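Local coordinates for DUF211 domain-containing protein (Archaeoglobus fulgidus DSM 4304, PDB 3BPD), which is of unknown function but binds magnesium ions and assembles as a heptamer, at residues T21-L26 with E70-V75. The protein carries 1 engineered substitution. Sequence-based numbering, arbitrary orientation.
Sequences TIVFAL and EDMGGV. Engineered in segment 70-75: Met72 (natural residue Leu).
Met72 lies over the ring of Phe24 and reaches on to Val23, joining the two helices that cover the antiparallel sheet of a ferredoxin-like βαββαβ fold. Met72, an engineered methionine where the natural residue is leucine, modelled as selenomethionine, lies at the C-terminal end of helix 62-71; Phe24 and Val23 belong to helix 21-29. Met72 CB sits above the outer part of the ring, 3.4 Å from Phe24 CZ. Met72 CG comes further over the same face as a CH-pi contact, 3.6 Å from the Phe24 ring centroid and 18° off the ring normal. There the chain bends (chi2 57°), and the anti torsion about CG-SE carries Met72 CE past the ring to Val23, 3.2 Å from Val23 CG1. The two side chains Phe24 and Met72 run past one another in opposite directions, whereas Met72 crosses Val23 at about a right angle. Phe24 also touches Lys15 and Ile39, on strands 6-16 and 34-44. With alanine in place of Phe24, Met72 CB and CG would probably lose the aromatic face they lie on, and a gap would be likely to open between helix 21-29 and the turn. Past Met72 the chain leaves the helix in a Schellman motif at Gly73, which has a positive phi. Gly74 then passes the ring edge, its backbone N near the ring plane and 4.1 Å from Phe24 CZ.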
ATOM      1  N   THR F  21     -30.123  -4.378  -1.499  1.00 28.59           N
ATOM      2  CA  THR F  21     -28.896  -5.167  -1.535  1.00 28.80           C
ATOM      3  C   THR F  21     -28.599  -5.899  -0.220  1.00 27.52           C
ATOM      4  O   THR F  21     -28.040  -7.001  -0.236  1.00 27.52           O
ATOM      5  CB  THR F  21     -27.669  -4.312  -1.896  1.00 27.66           C
ATOM      6  OG1 THR F  21     -27.603  -3.189  -1.018  1.00 31.11           O
ATOM      7  CG2 THR F  21     -27.754  -3.828  -3.325  1.00 28.78           C
ATOM      8  N   ILE F  22     -28.966  -5.312   0.914  1.00 26.26           N
ATOM      9  CA  ILE F  22     -28.696  -5.977   2.187  1.00 25.73           C
ATOM     10  C   ILE F  22     -29.429  -7.313   2.293  1.00 25.21           C
ATOM     11  O   ILE F  22     -29.080  -8.152   3.116  1.00 26.21           O
ATOM     12  CB  ILE F  22     -29.079  -5.102   3.403  1.00 23.87           C
ATOM     13  CG1 ILE F  22     -30.578  -4.880   3.446  1.00 24.83           C
ATOM     14  CG2 ILE F  22     -28.373  -3.770   3.334  1.00 23.17           C
ATOM     15  CD1 ILE F  22     -30.988  -4.033   4.622  1.00 27.34           C
ATOM     16  N   VAL F  23     -30.438  -7.511   1.453  1.00 24.66           N
ATOM     17  CA  VAL F  23     -31.191  -8.753   1.461  1.00 24.78           C
ATOM     18  C   VAL F  23     -30.439  -9.756   0.579  1.00 25.12           C
ATOM     19  O   VAL F  23     -30.342 -10.940   0.908  1.00 26.14           O
ATOM     20  CB  VAL F  23     -32.620  -8.510   0.953  1.00 26.72           C
ATOM     21  CG1 VAL F  23     -33.468  -9.757   1.118  1.00 26.06           C
ATOM     22  CG2 VAL F  23     -33.237  -7.347   1.734  1.00 28.18           C
ATOM     23  N   PHE F  24     -29.894  -9.286  -0.538  1.00 24.69           N
ATOM     24  CA  PHE F  24     -29.107 -10.168  -1.390  1.00 24.39           C
ATOM     25  C   PHE F  24     -27.948 -10.692  -0.552  1.00 24.57           C
ATOM     26  O   PHE F  24     -27.657 -11.888  -0.541  1.00 24.65           O
ATOM     27  CB  PHE F  24     -28.540  -9.410  -2.586  1.00 25.19           C
ATOM     28  CG  PHE F  24     -29.503  -9.268  -3.707  1.00 26.25           C
ATOM     29  CD1 PHE F  24     -30.706  -8.590  -3.514  1.00 26.39           C
ATOM     30  CD2 PHE F  24     -29.250  -9.867  -4.937  1.00 25.33           C
ATOM     31  CE1 PHE F  24     -31.645  -8.512  -4.519  1.00 24.76           C
ATOM     32  CE2 PHE F  24     -30.190  -9.798  -5.959  1.00 26.09           C
ATOM     33  CZ  PHE F  24     -31.393  -9.119  -5.747  1.00 26.03           C
ATOM     34  N   ALA F  25     -27.289  -9.780   0.151  1.00 23.47           N
ATOM     35  CA  ALA F  25     -26.167 -10.151   0.988  1.00 23.82           C
ATOM     36  C   ALA F  25     -26.580 -11.219   1.982  1.00 24.41           C
ATOM     37  O   ALA F  25     -26.002 -12.303   1.991  1.00 26.19           O
ATOM     38  CB  ALA F  25     -25.615  -8.926   1.723  1.00 24.94           C
ATOM     39  N   LEU F  26     -27.581 -10.933   2.812  1.00 23.67           N
ATOM     40  CA  LEU F  26     -28.022 -11.914   3.799  1.00 24.17           C
ATOM     41  C   LEU F  26     -28.270 -13.293   3.192  1.00 25.34           C
ATOM     42  O   LEU F  26     -27.684 -14.284   3.627  1.00 23.60           O
ATOM     43  CB  LEU F  26     -29.288 -11.430   4.501  1.00 23.67           C
ATOM     44  CG  LEU F  26     -29.088 -10.208   5.401  1.00 26.99           C
ATOM     45  CD1 LEU F  26     -30.436  -9.599   5.730  1.00 26.89           C
ATOM     46  CD2 LEU F  26     -28.324 -10.595   6.678  1.00 26.99           C
ATOM     47  N   GLU F  70     -30.712 -14.873  -9.019  1.00 28.61           N
ATOM     48  CA  GLU F  70     -31.812 -14.831  -9.973  1.00 32.40           C
ATOM     49  C   GLU F  70     -33.191 -15.016  -9.357  1.00 33.25           C
ATOM     50  O   GLU F  70     -34.182 -14.545  -9.913  1.00 33.43           O
ATOM     51  CB  GLU F  70     -31.606 -15.873 -11.058  1.00 34.00           C
ATOM     52  CG  GLU F  70     -30.419 -15.601 -11.937  1.00 39.73           C
ATOM     53  CD  GLU F  70     -30.283 -16.626 -13.044  1.00 43.75           C
ATOM     54  OE1 GLU F  70     -30.365 -17.842 -12.744  1.00 46.03           O
ATOM     55  OE2 GLU F  70     -30.091 -16.217 -14.210  1.00 45.77           O
ATOM     56  N   ASP F  71     -33.262 -15.715  -8.228  1.00 34.54           N
ATOM     57  CA  ASP F  71     -34.539 -15.920  -7.550  1.00 36.36           C
ATOM     58  C   ASP F  71     -34.949 -14.582  -6.966  1.00 36.77           C
ATOM     59  O   ASP F  71     -36.137 -14.268  -6.864  1.00 37.09           O
ATOM     60  CB  ASP F  71     -34.407 -16.923  -6.400  1.00 37.71           C
ATOM     61  CG  ASP F  71     -34.423 -18.367  -6.866  1.00 41.42           C
ATOM     62  OD1 ASP F  71     -34.886 -18.621  -8.013  1.00 42.23           O
ATOM     63  OD2 ASP F  71     -33.987 -19.244  -6.073  1.00 41.17           O
HETATM   64  N   MSE F  72     -33.931 -13.812  -6.595  1.00 36.46           N
HETATM   65  CA  MSE F  72     -34.065 -12.498  -5.978  1.00 36.55           C
HETATM   66  C   MSE F  72     -34.386 -11.377  -6.958  1.00 36.21           C
HETATM   67  O   MSE F  72     -34.630 -10.241  -6.553  1.00 35.43           O
HETATM   68  CB  MSE F  72     -32.769 -12.163  -5.240  1.00 39.87           C
HETATM   69  CG  MSE F  72     -32.955 -11.685  -3.816  1.00 43.82           C
HETATM   70 SE   MSE F  72     -33.924 -12.972  -2.755  1.00 50.66          SE
HETATM   71  CE  MSE F  72     -34.075 -12.026  -1.097  1.00 48.44           C
ATOM     72  N   GLY F  73     -34.364 -11.688  -8.249  1.00 35.96           N
ATOM     73  CA  GLY F  73     -34.664 -10.683  -9.250  1.00 33.67           C
ATOM     74  C   GLY F  73     -33.451 -10.123  -9.966  1.00 33.14           C
ATOM     75  O   GLY F  73     -33.590  -9.342 -10.902  1.00 33.90           O
ATOM     76  N   GLY F  74     -32.259 -10.518  -9.548  1.00 32.03           N
ATOM     77  CA  GLY F  74     -31.077  -9.991 -10.193  1.00 31.30           C
ATOM     78  C   GLY F  74     -30.629 -10.813 -11.378  1.00 31.42           C
ATOM     79  O   GLY F  74     -31.038 -11.964 -11.552  1.00 30.90           O
ATOM     80  N   VAL F  75     -29.786 -10.208 -12.203  1.00 30.15           N
ATOM     81  CA  VAL F  75     -29.241 -10.881 -13.364  1.00 29.27           C
ATOM     82  C   VAL F  75     -27.726 -10.671 -13.361  1.00 27.75           C
ATOM     83  O   VAL F  75     -27.246  -9.586 -13.057  1.00 26.23           O
ATOM     84  CB  VAL F  75     -29.862 -10.331 -14.679  1.00 29.86           C
ATOM     85  CG1 VAL F  75     -29.556  -8.851 -14.832  1.00 29.99           C
ATOM     86  CG2 VAL F  75     -29.327 -11.110 -15.871  1.00 29.55           C
TER